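Local coordinates for DNA mismatch repair protein MUTS (Thermus aquaticus, PDB 1EWQ) that probably recognises mismatched base pairs in DNA at the start of mismatch repair and has a weak ATPase activity, at residues Thr582-Ala587 and Leu722-Gln727. Residues are numbered along the deposited sequence; the frame is centred on the assembly and turned at random.
Sequences TGPNMA and LVFYHQ. With SO4 (sulfate ion), chain E.
The ring of F724 is the bump of this contact, filling a hollow in the bend P584-A587. M586 CB sits over the centre of one ring face, 4.1 Å from the centroid and 4° off the normal, a CH-pi contact. Further along the selenomethionine chain, SE makes an oblique Met-aromatic contact with the ring, and the bend at chi3 (-75°) brings CE to F724 CZ at 3.3 Å. P584 CG meets the ring edge near its plane, 4.1 Å from F724 CE2, while N585 O approaches the same CE2 obliquely. F724 CB packs against M586 O and, more loosely, A587 CB. An alanine in place of F724 would probably open a gap beneath M586 CB and beside the P584 ring, leaving the M586 side chain without its aromatic partner and less restrained. Beyond the phenyl ring, H726 lays its imidazole face over the carbonyl carbon of A587, 3.7 Å above the ring plane. Its backbone adds a CA-H...O contact to A587 O, and one water bridges A587 O and H726 O. On the other side of the bend, M586 N donates an almost straight hydrogen bond (175°) to sulfate O2 at 2.8 Å; S590 also binds this ion. The edge strand 723-730 thus packs against a loop between strand 578-582 and helix 589-603 that matches the Walker A P-loop, the predicted ATP site of the MutS ATPase domain.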
ATOM      1  N   THR C 582      -2.423  37.572 -15.936  1.00 29.03           N
ATOM      2  CA  THR C 582      -3.739  37.208 -16.438  1.00 28.89           C
ATOM      3  C   THR C 582      -3.606  36.223 -17.599  1.00 28.97           C
ATOM      4  O   THR C 582      -2.506  35.927 -18.047  1.00 28.56           O
ATOM      5  CB  THR C 582      -4.521  38.475 -16.892  1.00 28.90           C
ATOM      6  OG1 THR C 582      -3.639  39.360 -17.596  1.00 28.54           O
ATOM      7  CG2 THR C 582      -5.096  39.200 -15.690  1.00 28.30           C
ATOM      8  N   GLY C 583      -4.734  35.710 -18.072  1.00 29.17           N
ATOM      9  CA  GLY C 583      -4.709  34.756 -19.163  1.00 29.17           C
ATOM     10  C   GLY C 583      -5.366  33.458 -18.725  1.00 29.61           C
ATOM     11  O   GLY C 583      -5.594  33.251 -17.533  1.00 29.64           O
ATOM     12  N   PRO C 584      -5.667  32.553 -19.665  1.00 29.89           N
ATOM     13  CA  PRO C 584      -6.307  31.275 -19.355  1.00 29.92           C
ATOM     14  C   PRO C 584      -5.399  30.277 -18.679  1.00 30.21           C
ATOM     15  O   PRO C 584      -4.180  30.424 -18.676  1.00 30.52           O
ATOM     16  CB  PRO C 584      -6.738  30.779 -20.722  1.00 29.95           C
ATOM     17  CG  PRO C 584      -5.588  31.217 -21.570  1.00 30.01           C
ATOM     18  CD  PRO C 584      -5.361  32.643 -21.105  1.00 29.86           C
ATOM     19  N   ASN C 585      -6.014  29.258 -18.101  1.00 30.59           N
ATOM     20  CA  ASN C 585      -5.276  28.183 -17.466  1.00 30.96           C
ATOM     21  C   ASN C 585      -4.781  27.282 -18.608  1.00 31.02           C
ATOM     22  O   ASN C 585      -5.166  27.471 -19.763  1.00 31.17           O
ATOM     23  CB  ASN C 585      -6.202  27.407 -16.529  1.00 30.86           C
ATOM     24  CG  ASN C 585      -6.677  28.245 -15.362  1.00 31.03           C
ATOM     25  OD1 ASN C 585      -5.888  28.609 -14.486  1.00 31.25           O
ATOM     26  ND2 ASN C 585      -7.968  28.557 -15.340  1.00 30.49           N
HETATM   27  N   MSE C 586      -3.929  26.315 -18.289  1.00 31.29           N
HETATM   28  CA  MSE C 586      -3.383  25.408 -19.296  1.00 31.67           C
HETATM   29  C   MSE C 586      -2.350  26.104 -20.184  1.00 31.24           C
HETATM   30  O   MSE C 586      -1.948  25.568 -21.211  1.00 31.35           O
HETATM   31  CB  MSE C 586      -4.502  24.826 -20.174  1.00 32.52           C
HETATM   32  CG  MSE C 586      -5.507  23.961 -19.421  1.00 33.87           C
HETATM   33 SE   MSE C 586      -6.871  23.218 -20.593  1.00 34.78          SE
HETATM   34  CE  MSE C 586      -7.890  24.821 -20.859  1.00 35.56           C
ATOM     35  N   ALA C 587      -1.929  27.300 -19.793  1.00 30.93           N
ATOM     36  CA  ALA C 587      -0.929  28.038 -20.553  1.00 30.66           C
ATOM     37  C   ALA C 587       0.337  28.230 -19.722  1.00 30.50           C
ATOM     38  O   ALA C 587       1.123  29.138 -19.982  1.00 30.79           O
ATOM     39  CB  ALA C 587      -1.484  29.388 -20.982  1.00 30.68           C
ATOM     40  N   LEU C 722      -8.254  25.799 -30.507  1.00 49.42           N
ATOM     41  CA  LEU C 722      -7.651  26.635 -29.473  1.00 47.98           C
ATOM     42  C   LEU C 722      -6.261  26.098 -29.124  1.00 47.07           C
ATOM     43  O   LEU C 722      -6.110  24.947 -28.721  1.00 46.84           O
ATOM     44  CB  LEU C 722      -8.518  26.642 -28.213  1.00 47.88           C
ATOM     45  CG  LEU C 722      -9.137  27.977 -27.789  1.00 47.70           C
ATOM     46  CD1 LEU C 722      -9.708  27.839 -26.389  1.00 47.55           C
ATOM     47  CD2 LEU C 722      -8.086  29.070 -27.815  1.00 47.81           C
ATOM     48  N   VAL C 723      -5.245  26.935 -29.275  1.00 46.13           N
ATOM     49  CA  VAL C 723      -3.885  26.517 -28.972  1.00 45.40           C
ATOM     50  C   VAL C 723      -3.289  27.396 -27.870  1.00 44.93           C
ATOM     51  O   VAL C 723      -3.145  28.606 -28.044  1.00 44.83           O
ATOM     52  CB  VAL C 723      -2.996  26.594 -30.238  1.00 45.41           C
ATOM     53  CG1 VAL C 723      -1.581  26.141 -29.918  1.00 45.52           C
ATOM     54  CG2 VAL C 723      -3.595  25.724 -31.346  1.00 45.30           C
ATOM     55  N   PHE C 724      -2.947  26.785 -26.737  1.00 44.01           N
ATOM     56  CA  PHE C 724      -2.370  27.525 -25.616  1.00 43.42           C
ATOM     57  C   PHE C 724      -0.866  27.761 -25.749  1.00 43.01           C
ATOM     58  O   PHE C 724      -0.091  26.822 -25.928  1.00 43.02           O
ATOM     59  CB  PHE C 724      -2.655  26.805 -24.293  1.00 43.21           C
ATOM     60  CG  PHE C 724      -4.117  26.639 -24.001  1.00 43.05           C
ATOM     61  CD1 PHE C 724      -4.796  25.502 -24.419  1.00 42.81           C
ATOM     62  CD2 PHE C 724      -4.828  27.650 -23.363  1.00 42.70           C
ATOM     63  CE1 PHE C 724      -6.173  25.377 -24.209  1.00 43.05           C
ATOM     64  CE2 PHE C 724      -6.198  27.536 -23.148  1.00 42.65           C
ATOM     65  CZ  PHE C 724      -6.873  26.401 -23.572  1.00 42.77           C
ATOM     66  N   TYR C 725      -0.468  29.025 -25.660  1.00 42.22           N
ATOM     67  CA  TYR C 725       0.937  29.403 -25.750  1.00 41.79           C
ATOM     68  C   TYR C 725       1.508  29.677 -24.356  1.00 41.11           C
ATOM     69  O   TYR C 725       0.984  30.506 -23.602  1.00 40.63           O
ATOM     70  CB  TYR C 725       1.104  30.643 -26.636  1.00 42.11           C
ATOM     71  CG  TYR C 725       0.913  30.363 -28.108  1.00 42.78           C
ATOM     72  CD1 TYR C 725      -0.366  30.290 -28.672  1.00 42.97           C
ATOM     73  CD2 TYR C 725       2.013  30.096 -28.927  1.00 42.81           C
ATOM     74  CE1 TYR C 725      -0.540  29.947 -30.016  1.00 43.41           C
ATOM     75  CE2 TYR C 725       1.850  29.754 -30.267  1.00 43.30           C
ATOM     76  CZ  TYR C 725       0.575  29.675 -30.807  1.00 43.45           C
ATOM     77  OH  TYR C 725       0.423  29.291 -32.122  1.00 43.27           O
ATOM     78  N   HIS C 726       2.590  28.983 -24.026  1.00 40.43           N
ATOM     79  CA  HIS C 726       3.220  29.133 -22.727  1.00 39.63           C
ATOM     80  C   HIS C 726       4.188  30.300 -22.611  1.00 39.27           C
ATOM     81  O   HIS C 726       4.890  30.424 -21.609  1.00 39.09           O
ATOM     82  CB  HIS C 726       3.929  27.839 -22.343  1.00 39.72           C
ATOM     83  CG  HIS C 726       2.995  26.707 -22.055  1.00 39.87           C
ATOM     84  ND1 HIS C 726       3.049  25.976 -20.886  1.00 39.92           N
ATOM     85  CD2 HIS C 726       1.983  26.179 -22.782  1.00 39.94           C
ATOM     86  CE1 HIS C 726       2.110  25.047 -20.907  1.00 39.55           C
ATOM     87  NE2 HIS C 726       1.449  25.148 -22.047  1.00 39.55           N
ATOM     88  N   GLN C 727       4.238  31.156 -23.627  1.00 38.77           N
ATOM     89  CA  GLN C 727       5.124  32.312 -23.561  1.00 38.47           C
ATOM     90  C   GLN C 727       4.497  33.343 -22.622  1.00 37.96           C
ATOM     91  O   GLN C 727       3.313  33.677 -22.748  1.00 37.89           O
ATOM     92  CB  GLN C 727       5.319  32.953 -24.944  1.00 38.91           C
ATOM     93  CG  GLN C 727       6.191  32.177 -25.948  1.00 39.56           C
ATOM     94  CD  GLN C 727       5.513  30.932 -26.511  1.00 39.73           C
ATOM     95  OE1 GLN C 727       4.297  30.900 -26.694  1.00 39.81           O
ATOM     96  NE2 GLN C 727       6.305  29.907 -26.802  1.00 40.19           N
TER
HETATM   97  S   SO4 E 851      -2.392  26.927 -14.812  1.00 41.42           S
HETATM   98  O1  SO4 E 851      -2.680  26.541 -13.416  1.00 41.38           O
HETATM   99  O2  SO4 E 851      -3.027  25.949 -15.715  1.00 42.00           O
HETATM  100  O3  SO4 E 851      -2.939  28.264 -15.096  1.00 41.57           O
HETATM  101  O4  SO4 E 851      -0.943  26.931 -15.063  1.00 41.56           O
HETATM  102  O   HOH W   1       3.650  30.085 -19.193  1.00 27.64           O